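Local coordinates for protein Cas13d (uncultured Ruminococcus sp, PDB 6IV9) that binds CRISPR RNA in a binary complex and uses two HEPN domains for maturation of that RNA and for cleavage of target RNA, at residues K244-D247 with L248-T251; R268-E271 with A272-R276. The protein carries 2 engineered substitutions. All coordinates share one frame; numbering follows the deposited sequence.

Contact 1 of 2, residues K244-D247 with L248-T251; sequences KFND and LLKT
Asp247 OD1 has two partners. A water donates to Asp247 OD1 at 2.8 Å, and Lys250 NZ lies 3.9 Å from the same Asp247 OD1 in a long salt bridge. The same water accepts a weak bond from Lys250 NZ, so it bridges the acid and the amine one helical turn on. The lysine chain bends at chi3 (-71°), which brings its end round toward the carboxylate. On the way Lys250 CG rests 3.2 Å from Asn246 O.

A second side of the helix is apolar. With CG of Phe245 anti to the backbone N (chi1 176°), the ring comes alongside Leu249, whose CG lies over one face. The closest pair there is Phe245 CE2 and Leu249 CD1, 3.6 Å apart.

The backbone follows the alpha-helical pattern. Leu249 N bonds to Phe245 O at 3.0 Å, and Lys250 N bonds to Asn246 O at the same length. The bond from Thr251 N to Asp247 O is weak, at 3.3 Å. Thr251 OG1 donates to Leu248 O at 2.9 Å, so this side chain turns back onto its own helix. Thr251 OG1 also accepts a hydrogen bond from Arg253 N.

Segments 244-247 and 248-251 are continuous parts of helix 232-251. Leu248 packs on Leu198 and Phe209 in loops. Phe245 meets Phe222 edge-to-face, and its other neighbours include Val277 and Leu281 of helix 267-291.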
ATOM      1  N   LYS A 244       4.762  21.626 -19.069  1.00 38.68           N
ATOM      2  CA  LYS A 244       3.806  20.890 -18.206  1.00 34.54           C
ATOM      3  C   LYS A 244       4.157  21.134 -16.734  1.00 26.83           C
ATOM      4  O   LYS A 244       3.261  21.230 -15.941  1.00 31.08           O
ATOM      5  CB  LYS A 244       3.770  19.413 -18.591  1.00 41.17           C
ATOM      6  CG  LYS A 244       3.011  19.117 -19.870  1.00 47.25           C
ATOM      7  CD  LYS A 244       1.533  19.188 -19.659  1.00 57.19           C
ATOM      8  CE  LYS A 244       0.710  18.643 -20.803  1.00 62.15           C
ATOM      9  NZ  LYS A 244      -0.220  17.578 -20.355  1.00 71.69           N
ATOM     10  N   PHE A 245       5.440  21.216 -16.417  1.00 27.52           N
ATOM     11  CA  PHE A 245       5.906  21.432 -15.025  1.00 28.39           C
ATOM     12  C   PHE A 245       5.390  22.783 -14.526  1.00 27.01           C
ATOM     13  O   PHE A 245       4.873  22.872 -13.444  1.00 28.00           O
ATOM     14  CB  PHE A 245       7.432  21.385 -15.013  1.00 31.31           C
ATOM     15  CG  PHE A 245       8.122  21.672 -13.704  1.00 30.96           C
ATOM     16  CD1 PHE A 245       8.144  20.742 -12.687  1.00 31.44           C
ATOM     17  CD2 PHE A 245       8.819  22.849 -13.519  1.00 29.38           C
ATOM     18  CE1 PHE A 245       8.805  20.998 -11.503  1.00 30.79           C
ATOM     19  CE2 PHE A 245       9.478  23.108 -12.334  1.00 31.51           C
ATOM     20  CZ  PHE A 245       9.476  22.177 -11.332  1.00 35.45           C
ATOM     21  N   ASN A 246       5.524  23.814 -15.350  1.00 29.68           N
ATOM     22  CA  ASN A 246       5.002  25.153 -14.984  1.00 28.16           C
ATOM     23  C   ASN A 246       3.482  25.082 -14.855  1.00 27.54           C
ATOM     24  O   ASN A 246       2.963  25.710 -13.984  1.00 32.77           O
ATOM     25  CB  ASN A 246       5.477  26.235 -15.942  1.00 29.29           C
ATOM     26  CG  ASN A 246       6.940  26.541 -15.763  1.00 28.53           C
ATOM     27  OD1 ASN A 246       7.396  26.699 -14.653  1.00 32.99           O
ATOM     28  ND2 ASN A 246       7.676  26.598 -16.845  1.00 30.67           N
ATOM     29  N   ASP A 247       2.820  24.308 -15.704  1.00 30.95           N
ATOM     30  CA  ASP A 247       1.347  24.173 -15.629  1.00 32.03           C
ATOM     31  C   ASP A 247       0.978  23.594 -14.262  1.00 30.94           C
ATOM     32  O   ASP A 247       0.077  24.099 -13.641  1.00 30.16           O
ATOM     33  CB  ASP A 247       0.836  23.248 -16.731  1.00 42.30           C
ATOM     34  CG  ASP A 247       0.804  23.861 -18.116  1.00 51.86           C
ATOM     35  OD1 ASP A 247       0.792  25.077 -18.204  1.00 57.06           O
ATOM     36  OD2 ASP A 247       0.792  23.108 -19.091  1.00 56.89           O
ATOM     37  N   LEU A 248       1.697  22.571 -13.819  1.00 30.65           N
ATOM     38  CA  LEU A 248       1.431  21.949 -12.503  1.00 29.09           C
ATOM     39  C   LEU A 248       1.683  22.954 -11.378  1.00 26.08           C
ATOM     40  O   LEU A 248       0.924  22.993 -10.457  1.00 29.16           O
ATOM     41  CB  LEU A 248       2.333  20.726 -12.350  1.00 34.23           C
ATOM     42  CG  LEU A 248       2.111  19.913 -11.083  1.00 38.82           C
ATOM     43  CD1 LEU A 248       0.673  19.468 -10.971  1.00 39.83           C
ATOM     44  CD2 LEU A 248       3.022  18.711 -11.060  1.00 44.39           C
ATOM     45  N   LEU A 249       2.739  23.746 -11.479  1.00 26.34           N
ATOM     46  CA  LEU A 249       3.029  24.749 -10.424  1.00 28.35           C
ATOM     47  C   LEU A 249       1.895  25.781 -10.351  1.00 28.80           C
ATOM     48  O   LEU A 249       1.575  26.203  -9.266  1.00 32.56           O
ATOM     49  CB  LEU A 249       4.372  25.420 -10.712  1.00 30.29           C
ATOM     50  CG  LEU A 249       5.595  24.516 -10.610  1.00 30.01           C
ATOM     51  CD1 LEU A 249       6.820  25.182 -11.184  1.00 28.89           C
ATOM     52  CD2 LEU A 249       5.841  24.069  -9.190  1.00 30.61           C
ATOM     53  N   LYS A 250       1.359  26.170 -11.501  1.00 30.45           N
ATOM     54  CA  LYS A 250       0.284  27.189 -11.599  1.00 35.22           C
ATOM     55  C   LYS A 250      -1.015  26.703 -10.938  1.00 35.20           C
ATOM     56  O   LYS A 250      -1.774  27.526 -10.477  1.00 33.48           O
ATOM     57  CB  LYS A 250       0.175  27.696 -13.038  1.00 34.90           C
ATOM     58  CG  LYS A 250       1.416  28.427 -13.527  1.00 41.30           C
ATOM     59  CD  LYS A 250       1.306  29.117 -14.870  1.00 44.89           C
ATOM     60  CE  LYS A 250       1.242  28.165 -16.037  1.00 46.75           C
ATOM     61  NZ  LYS A 250       1.784  28.738 -17.288  1.00 49.19           N
ATOM     62  N   THR A 251      -1.258  25.399 -10.918  1.00 34.53           N
ATOM     63  CA  THR A 251      -2.523  24.892 -10.332  1.00 32.53           C
ATOM     64  C   THR A 251      -2.603  25.162  -8.836  1.00 28.27           C
ATOM     65  O   THR A 251      -3.708  25.239  -8.366  1.00 36.03           O
ATOM     66  CB  THR A 251      -2.764  23.409 -10.615  1.00 34.49           C
ATOM     67  OG1 THR A 251      -1.878  22.634  -9.819  1.00 32.00           O
ATOM     68  CG2 THR A 251      -2.638  23.049 -12.073  1.00 35.52           C
TER
HETATM   69  O   HOH W   1       3.166  26.305 -19.109  1.00 37.51           O

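Contact 2 of 2, residues R268-E271 with A272-R276; sequences RASE and AYKKR
Lys274 lays its aliphatic chain back over Ser270, one turn earlier in the same alpha-helix. Lys274 CG lies 3.2 Å from Ser270 O, the carbonyl that also accepts the backbone bond from Lys274 N at 3.0 Å. Further out, Lys274 CE comes within 3.4 Å of Ser270 OG. The serine holds that hydroxyl anti to its own backbone N (chi1 176°), which turns it to the lysine side.

Glu271 approaches the lysine from the preceding turn. Its chain bends at chi2 (-95°), and Glu271 OE2 makes a long salt bridge of 3.9 Å to Lys274 NZ. The stronger partner of Glu271 OE2 is the hydroxyl of Tyr219. With an alanine at Lys274, Glu271 OE2 would probably keep Tyr219 but lose its long ion pair, and a gap would be likely beside Ser270 OG.

Tyr273 leads away from this polar edge. Its OH is hydrogen-bonded to Leu259 O, which ties the helix to the loop before it. Ala269 O takes the bond from Tyr273 N at 3.1 Å. Ala269 O also accepts from a water at 2.7 Å, and that water receives a weak bond from Arg276 NH2.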
ATOM      1  N   ARG A 268      15.059  33.479  -5.229  1.00 39.06           N
ATOM      2  CA  ARG A 268      15.917  32.403  -4.687  1.00 46.48           C
ATOM      3  C   ARG A 268      15.068  31.304  -4.037  1.00 44.79           C
ATOM      4  O   ARG A 268      15.284  30.146  -4.346  1.00 39.09           O
ATOM      5  CB  ARG A 268      16.806  33.032  -3.615  1.00 55.94           C
ATOM      6  CG  ARG A 268      18.022  32.218  -3.216  1.00 68.96           C
ATOM      7  CD  ARG A 268      18.927  33.074  -2.351  1.00 80.67           C
ATOM      8  NE  ARG A 268      18.675  32.894  -0.927  1.00 96.52           N
ATOM      9  CZ  ARG A 268      19.407  33.431   0.046  1.00 96.99           C
ATOM     10  NH1 ARG A 268      19.687  32.730   1.129  1.00 88.66           N
ATOM     11  NH2 ARG A 268      19.857  34.667  -0.072  1.00 92.49           N
ATOM     12  N   ALA A 269      14.127  31.672  -3.178  1.00 39.82           N
ATOM     13  CA  ALA A 269      13.271  30.682  -2.486  1.00 40.72           C
ATOM     14  C   ALA A 269      12.415  29.916  -3.493  1.00 35.51           C
ATOM     15  O   ALA A 269      12.238  28.727  -3.329  1.00 39.57           O
ATOM     16  CB  ALA A 269      12.419  31.382  -1.475  1.00 40.82           C
ATOM     17  N   SER A 270      11.903  30.614  -4.493  1.00 33.15           N
ATOM     18  CA  SER A 270      11.033  29.997  -5.515  1.00 37.56           C
ATOM     19  C   SER A 270      11.799  28.924  -6.288  1.00 39.32           C
ATOM     20  O   SER A 270      11.275  27.851  -6.452  1.00 31.82           O
ATOM     21  CB  SER A 270      10.546  31.059  -6.440  1.00 39.20           C
ATOM     22  OG  SER A 270       9.780  30.503  -7.476  1.00 41.36           O
ATOM     23  N   GLU A 271      13.003  29.247  -6.741  1.00 33.47           N
ATOM     24  CA  GLU A 271      13.836  28.285  -7.496  1.00 39.81           C
ATOM     25  C   GLU A 271      14.213  27.097  -6.608  1.00 33.06           C
ATOM     26  O   GLU A 271      14.266  26.010  -7.115  1.00 33.57           O
ATOM     27  CB  GLU A 271      15.029  28.984  -8.140  1.00 42.42           C
ATOM     28  CG  GLU A 271      14.622  29.770  -9.369  1.00 54.87           C
ATOM     29  CD  GLU A 271      14.786  29.019 -10.680  1.00 68.22           C
ATOM     30  OE1 GLU A 271      15.929  28.972 -11.189  1.00 68.06           O
ATOM     31  OE2 GLU A 271      13.789  28.485 -11.186  1.00 57.61           O
ATOM     32  N   ALA A 272      14.505  27.325  -5.339  1.00 30.86           N
ATOM     33  CA  ALA A 272      14.868  26.188  -4.473  1.00 33.61           C
ATOM     34  C   ALA A 272      13.671  25.231  -4.367  1.00 36.11           C
ATOM     35  O   ALA A 272      13.865  24.043  -4.473  1.00 32.55           O
ATOM     36  CB  ALA A 272      15.303  26.691  -3.131  1.00 33.53           C
ATOM     37  N   TYR A 273      12.471  25.775  -4.199  1.00 30.35           N
ATOM     38  CA  TYR A 273      11.258  24.928  -4.107  1.00 27.93           C
ATOM     39  C   TYR A 273      11.035  24.177  -5.419  1.00 27.95           C
ATOM     40  O   TYR A 273      10.879  22.984  -5.381  1.00 28.36           O
ATOM     41  CB  TYR A 273      10.050  25.793  -3.761  1.00 30.43           C
ATOM     42  CG  TYR A 273       8.719  25.150  -4.041  1.00 25.12           C
ATOM     43  CD1 TYR A 273       8.211  24.181  -3.201  1.00 30.82           C
ATOM     44  CD2 TYR A 273       7.978  25.497  -5.148  1.00 28.07           C
ATOM     45  CE1 TYR A 273       6.997  23.575  -3.444  1.00 29.17           C
ATOM     46  CE2 TYR A 273       6.766  24.897  -5.413  1.00 29.09           C
ATOM     47  CZ  TYR A 273       6.268  23.939  -4.554  1.00 31.52           C
ATOM     48  OH  TYR A 273       5.083  23.342  -4.811  1.00 33.49           O
ATOM     49  N   LYS A 274      11.118  24.863  -6.550  1.00 24.04           N
ATOM     50  CA  LYS A 274      10.883  24.221  -7.863  1.00 27.31           C
ATOM     51  C   LYS A 274      11.904  23.110  -8.108  1.00 28.97           C
ATOM     52  O   LYS A 274      11.528  22.091  -8.632  1.00 26.88           O
ATOM     53  CB  LYS A 274      10.941  25.263  -8.975  1.00 31.60           C
ATOM     54  CG  LYS A 274       9.886  26.349  -8.898  1.00 33.36           C
ATOM     55  CD  LYS A 274       9.706  27.034 -10.220  1.00 40.18           C
ATOM     56  CE  LYS A 274       9.954  28.515 -10.203  1.00 41.61           C
ATOM     57  NZ  LYS A 274       9.925  29.077 -11.569  1.00 32.90           N
ATOM     58  N   LYS A 275      13.149  23.337  -7.726  1.00 26.61           N
ATOM     59  CA  LYS A 275      14.218  22.338  -7.917  1.00 28.52           C
ATOM     60  C   LYS A 275      13.878  21.070  -7.124  1.00 27.98           C
ATOM     61  O   LYS A 275      14.028  19.993  -7.654  1.00 25.64           O
ATOM     62  CB  LYS A 275      15.532  22.960  -7.449  1.00 32.50           C
ATOM     63  CG  LYS A 275      16.771  22.110  -7.642  1.00 34.57           C
ATOM     64  CD  LYS A 275      18.018  22.804  -7.186  1.00 37.95           C
ATOM     65  CE  LYS A 275      19.259  22.247  -7.829  1.00 42.72           C
ATOM     66  NZ  LYS A 275      20.460  23.044  -7.499  1.00 51.63           N
ATOM     67  N   ARG A 276      13.418  21.229  -5.892  1.00 26.32           N
ATOM     68  CA  ARG A 276      13.039  20.067  -5.050  1.00 28.12           C
ATOM     69  C   ARG A 276      11.880  19.312  -5.705  1.00 25.21           C
ATOM     70  O   ARG A 276      11.942  18.123  -5.758  1.00 24.55           O
ATOM     71  CB  ARG A 276      12.651  20.534  -3.646  1.00 29.31           C
ATOM     72  CG  ARG A 276      13.821  21.031  -2.818  1.00 33.79           C
ATOM     73  CD  ARG A 276      13.489  21.119  -1.357  1.00 35.68           C
ATOM     74  NE  ARG A 276      12.448  22.082  -1.109  1.00 42.65           N
ATOM     75  CZ  ARG A 276      12.653  23.349  -0.787  1.00 46.74           C
ATOM     76  NH1 ARG A 276      13.873  23.845  -0.780  1.00 41.42           N
ATOM     77  NH2 ARG A 276      11.631  24.111  -0.461  1.00 51.60           N
TER
HETATM   78  O   HOH W   2      12.326  27.376  -1.018  1.00 39.91           O

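Overall arrangement
Contacts 1 and 2 lie on consecutive helices, 232-251 and 267-291, with centres about 14 Å apart. Each joins neighbouring turns of its own helix. Contact 1 is the more buried, with Phe245 and Leu248 packed inside. Contact 2 is a surface contact in which Tyr273 is buried. Both pair an acid with a lysine three residues on through a long salt bridge. A water joins that pair in contact 1, while a tyrosine outside the segment takes the acid in contact 2. The helices also touch each other: Phe245 CZ is 3.4 Å from Lys274 O, and Leu249 CD1 is 3.6 Å from Lys274 CD. The aliphatic chain of Lys274 packs on Leu249, while its NZ faces Glu271.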